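Local coordinates for protein putative glycyl-glycine endopeptidase lytM (Ruminococcus gnavus, PDB 3NYY) that is probably a metalloendopeptidase of the M23 peptidase family, related to the glycyl-glycine endopeptidase LytM, at residues K92-P97 with N243-C248. Sequence-based numbering, arbitrary orientation.
Sequences KYFPIP and NARIKC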
ATOM      1  N   LYS A  92      -9.626  11.328 -16.759  1.00 10.24           N
ATOM      2  CA  LYS A  92      -8.687  12.297 -17.358  1.00 11.49           C
ATOM      3  C   LYS A  92      -7.480  12.567 -16.447  1.00 11.24           C
ATOM      4  O   LYS A  92      -6.381  12.763 -16.937  1.00 10.97           O
ATOM      5  CB  LYS A  92      -9.431  13.638 -17.587  1.00 11.68           C
ATOM      6  CG  LYS A  92      -8.582  14.700 -18.242  1.00 13.69           C
ATOM      7  CD  LYS A  92      -9.368  15.918 -18.721  1.00 16.02           C
ATOM      8  CE  LYS A  92      -8.395  16.871 -19.412  1.00 19.64           C
ATOM      9  NZ  LYS A  92      -9.075  18.191 -19.619  1.00 17.89           N
ATOM     10  N   TYR A  93      -7.683  12.513 -15.128  1.00 10.63           N
ATOM     11  CA  TYR A  93      -6.642  12.829 -14.159  1.00 10.51           C
ATOM     12  C   TYR A  93      -6.598  11.849 -12.976  1.00 10.32           C
ATOM     13  O   TYR A  93      -7.625  11.283 -12.572  1.00 11.39           O
ATOM     14  CB  TYR A  93      -6.875  14.226 -13.596  1.00 12.21           C
ATOM     15  CG  TYR A  93      -6.672  15.370 -14.522  1.00 11.89           C
ATOM     16  CD1 TYR A  93      -5.404  15.670 -15.016  1.00 14.04           C
ATOM     17  CD2 TYR A  93      -7.737  16.217 -14.863  1.00 14.49           C
ATOM     18  CE1 TYR A  93      -5.204  16.750 -15.846  1.00 14.49           C
ATOM     19  CE2 TYR A  93      -7.542  17.307 -15.668  1.00 15.23           C
ATOM     20  CZ  TYR A  93      -6.283  17.573 -16.171  1.00 13.84           C
ATOM     21  OH  TYR A  93      -6.047  18.698 -16.967  1.00 16.12           O
ATOM     22  N   PHE A  94      -5.383  11.644 -12.473  1.00 11.11           N
ATOM     23  CA  PHE A  94      -5.161  11.053 -11.158  1.00 11.10           C
ATOM     24  C   PHE A  94      -5.836  12.004 -10.132  1.00 13.39           C
ATOM     25  O   PHE A  94      -5.938  13.205 -10.372  1.00 12.03           O
ATOM     26  CB  PHE A  94      -3.648  11.019 -10.941  1.00 13.08           C
ATOM     27  CG  PHE A  94      -3.213  10.154  -9.785  1.00 11.97           C
ATOM     28  CD1 PHE A  94      -3.209   8.773  -9.900  1.00 13.49           C
ATOM     29  CD2 PHE A  94      -2.754  10.733  -8.608  1.00 12.93           C
ATOM     30  CE1 PHE A  94      -2.826   7.988  -8.858  1.00 14.01           C
ATOM     31  CE2 PHE A  94      -2.350   9.941  -7.526  1.00 13.97           C
ATOM     32  CZ  PHE A  94      -2.412   8.578  -7.647  1.00 13.07           C
ATOM     33  N   PRO A  95      -6.320  11.491  -8.982  1.00 10.54           N
ATOM     34  CA  PRO A  95      -7.054  12.343  -8.049  1.00 11.02           C
ATOM     35  C   PRO A  95      -6.224  13.315  -7.198  1.00 13.61           C
ATOM     36  O   PRO A  95      -6.802  14.201  -6.569  1.00 13.43           O
ATOM     37  CB  PRO A  95      -7.752  11.321  -7.159  1.00 10.82           C
ATOM     38  CG  PRO A  95      -6.845  10.141  -7.186  1.00 10.30           C
ATOM     39  CD  PRO A  95      -6.407  10.081  -8.608  1.00 10.19           C
ATOM     40  N   ILE A  96      -4.906  13.144  -7.182  1.00 12.39           N
ATOM     41  CA  ILE A  96      -4.036  14.018  -6.384  1.00 11.10           C
ATOM     42  C   ILE A  96      -3.175  14.848  -7.336  1.00 12.25           C
ATOM     43  O   ILE A  96      -2.442  14.284  -8.156  1.00 14.09           O
ATOM     44  CB  ILE A  96      -3.128  13.270  -5.439  1.00 11.65           C
ATOM     45  CG1 ILE A  96      -3.889  12.218  -4.626  1.00 12.35           C
ATOM     46  CG2 ILE A  96      -2.444  14.290  -4.455  1.00 13.55           C
ATOM     47  CD1 ILE A  96      -5.133  12.715  -3.878  1.00 14.86           C
ATOM     48  N   PRO A  97      -3.275  16.184  -7.245  1.00 13.58           N
ATOM     49  CA  PRO A  97      -2.448  17.026  -8.094  1.00 14.86           C
ATOM     50  C   PRO A  97      -0.979  16.931  -7.783  1.00 16.87           C
ATOM     51  O   PRO A  97      -0.602  16.490  -6.679  1.00 15.61           O
ATOM     52  CB  PRO A  97      -2.946  18.458  -7.781  1.00 15.55           C
ATOM     53  CG  PRO A  97      -4.270  18.317  -7.232  1.00 19.37           C
ATOM     54  CD  PRO A  97      -4.234  16.989  -6.468  1.00 16.63           C
ATOM     55  N   ASN A 243       0.574   9.251 -14.395  1.00 16.18           N
ATOM     56  CA  ASN A 243       1.343  10.328 -15.034  1.00 21.11           C
ATOM     57  C   ASN A 243       0.466  11.459 -15.548  1.00 21.54           C
ATOM     58  O   ASN A 243       0.961  12.344 -16.229  1.00 24.37           O
ATOM     59  CB  ASN A 243       2.221   9.789 -16.164  1.00 25.87           C
ATOM     60  CG  ASN A 243       3.287   8.853 -15.652  1.00 29.70           C
ATOM     61  OD1 ASN A 243       3.790   9.028 -14.533  1.00 36.17           O
ATOM     62  ND2 ASN A 243       3.615   7.837 -16.445  1.00 38.28           N
ATOM     63  N   ALA A 244      -0.819  11.438 -15.195  1.00 14.78           N
ATOM     64  CA  ALA A 244      -1.769  12.493 -15.536  1.00 14.39           C
ATOM     65  C   ALA A 244      -2.172  13.227 -14.261  1.00 15.29           C
ATOM     66  O   ALA A 244      -3.321  13.196 -13.809  1.00 15.77           O
ATOM     67  CB  ALA A 244      -2.990  11.915 -16.260  1.00 14.69           C
ATOM     68  N   ARG A 245      -1.206  13.883 -13.654  1.00 17.10           N
ATOM     69  CA  ARG A 245      -1.463  14.672 -12.441  1.00 18.73           C
ATOM     70  C   ARG A 245      -1.600  16.143 -12.826  1.00 18.38           C
ATOM     71  O   ARG A 245      -0.723  16.727 -13.474  1.00 22.91           O
ATOM     72  CB  ARG A 245      -0.361  14.440 -11.423  1.00 19.24           C
ATOM     73  CG  ARG A 245      -0.491  13.056 -10.817  1.00 17.94           C
ATOM     74  CD  ARG A 245       0.546  12.718  -9.761  1.00 22.52           C
ATOM     75  NE  ARG A 245       0.329  13.423  -8.497  1.00 19.99           N
ATOM     76  CZ  ARG A 245       1.159  13.376  -7.453  1.00 24.05           C
ATOM     77  NH1 ARG A 245       2.282  12.657  -7.510  1.00 28.34           N
ATOM     78  NH2 ARG A 245       0.860  14.054  -6.346  1.00 22.08           N
ATOM     79  N   ILE A 246      -2.730  16.736 -12.468  1.00 15.79           N
ATOM     80  CA  ILE A 246      -2.957  18.157 -12.707  1.00 16.22           C
ATOM     81  C   ILE A 246      -1.978  18.962 -11.832  1.00 16.10           C
ATOM     82  O   ILE A 246      -1.573  18.498 -10.760  1.00 16.64           O
ATOM     83  CB  ILE A 246      -4.452  18.509 -12.524  1.00 17.80           C
ATOM     84  CG1 ILE A 246      -4.775  19.812 -13.245  1.00 22.14           C
ATOM     85  CG2 ILE A 246      -4.785  18.600 -11.077  1.00 17.82           C
ATOM     86  CD1 ILE A 246      -6.253  20.114 -13.225  1.00 19.77           C
ATOM     87  N   LYS A 247      -1.495  20.088 -12.340  1.00 18.31           N
ATOM     88  CA  LYS A 247      -0.501  20.911 -11.662  1.00 21.63           C
ATOM     89  C   LYS A 247      -1.203  22.014 -10.899  1.00 23.32           C
ATOM     90  O   LYS A 247      -2.034  22.740 -11.466  1.00 25.09           O
ATOM     91  CB  LYS A 247       0.453  21.521 -12.678  1.00 23.43           C
ATOM     92  CG  LYS A 247       1.356  20.514 -13.362  1.00 26.73           C
ATOM     93  CD  LYS A 247       2.085  21.160 -14.553  1.00 29.88           C
ATOM     94  CE  LYS A 247       3.063  20.156 -15.195  1.00 35.85           C
ATOM     95  NZ  LYS A 247       3.590  20.571 -16.550  1.00 33.34           N
ATOM     96  N   CYS A 248      -0.872  22.140  -9.618  1.00 23.23           N
ATOM     97  CA  CYS A 248      -1.559  23.054  -8.669  0.50 22.73           C
ATOM     98  C   CYS A 248      -0.537  23.660  -7.724  1.00 26.30           C
ATOM     99  O   CYS A 248       0.433  22.991  -7.385  1.00 23.79           O
ATOM    100  CB  CYS A 248      -2.583  22.273  -7.795  0.50 21.12           C
ATOM    101  SG  CYS A 248      -4.034  21.708  -8.634  0.50 20.76           S
TER
HETATM  102  O   HOH W   1      -4.012  15.074 -10.494  1.00 14.28           O
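Arg245 lies beside the loop 92-97 and gives N-H bonds to two successive carbonyls just before strand 98-99. This loop, which leads from helix 77-88 into strand 98-99, meets the residues entering strand 247-248, and the two strands then pair in parallel. Direct backbone bonding across the two segments is confined to Phe94 N, which donates to Ala244 O at 2.9 Å. Beyond it, the Arg245 side chain runs beside Phe94, its CG lying 3.8 Å from Phe94 CB, with the phenyl and guanidinium planes 54° apart. The chain is extended at chi2 but bends at chi3 (73°): NE reaches Ile96 O at 2.9 Å, almost in the guanidinium plane, and NH2 reaches Pro97 O at 2.9 Å, that oxygen standing farther out of the guanidinium plane. Both donors stand above the carbonyl planes, and the NH2 bond is the more bent. NH2 also bonds Asp105 O, while Tyr250 OH bonds Pro97 O. An alanine here would remove the bonds to Ile96 O, Pro97 O and Asp105 O and the methylenes beside Phe94, and would probably leave the run into strand 98-99 less firmly held.

Ile246 serves apolar neighbours with its two branches. Its CB sits over one face of the Tyr93 ring, 4.0 Å from the centroid in a CH-pi contact, and CG1 and CD1 continue obliquely across toward the phenol end; the opposite face carries Lys92 CG. CG2 instead lies alongside Pro97 CB, which also packs against Cys248 SG at 3.5 Å. A water sits between the segments, accepting from Ile246 N and donating to Phe94 O and, weakly, to Ile96 O. Across these segments the guanidinium, probably charged, is held by backbone polarity and not by a salt bridge.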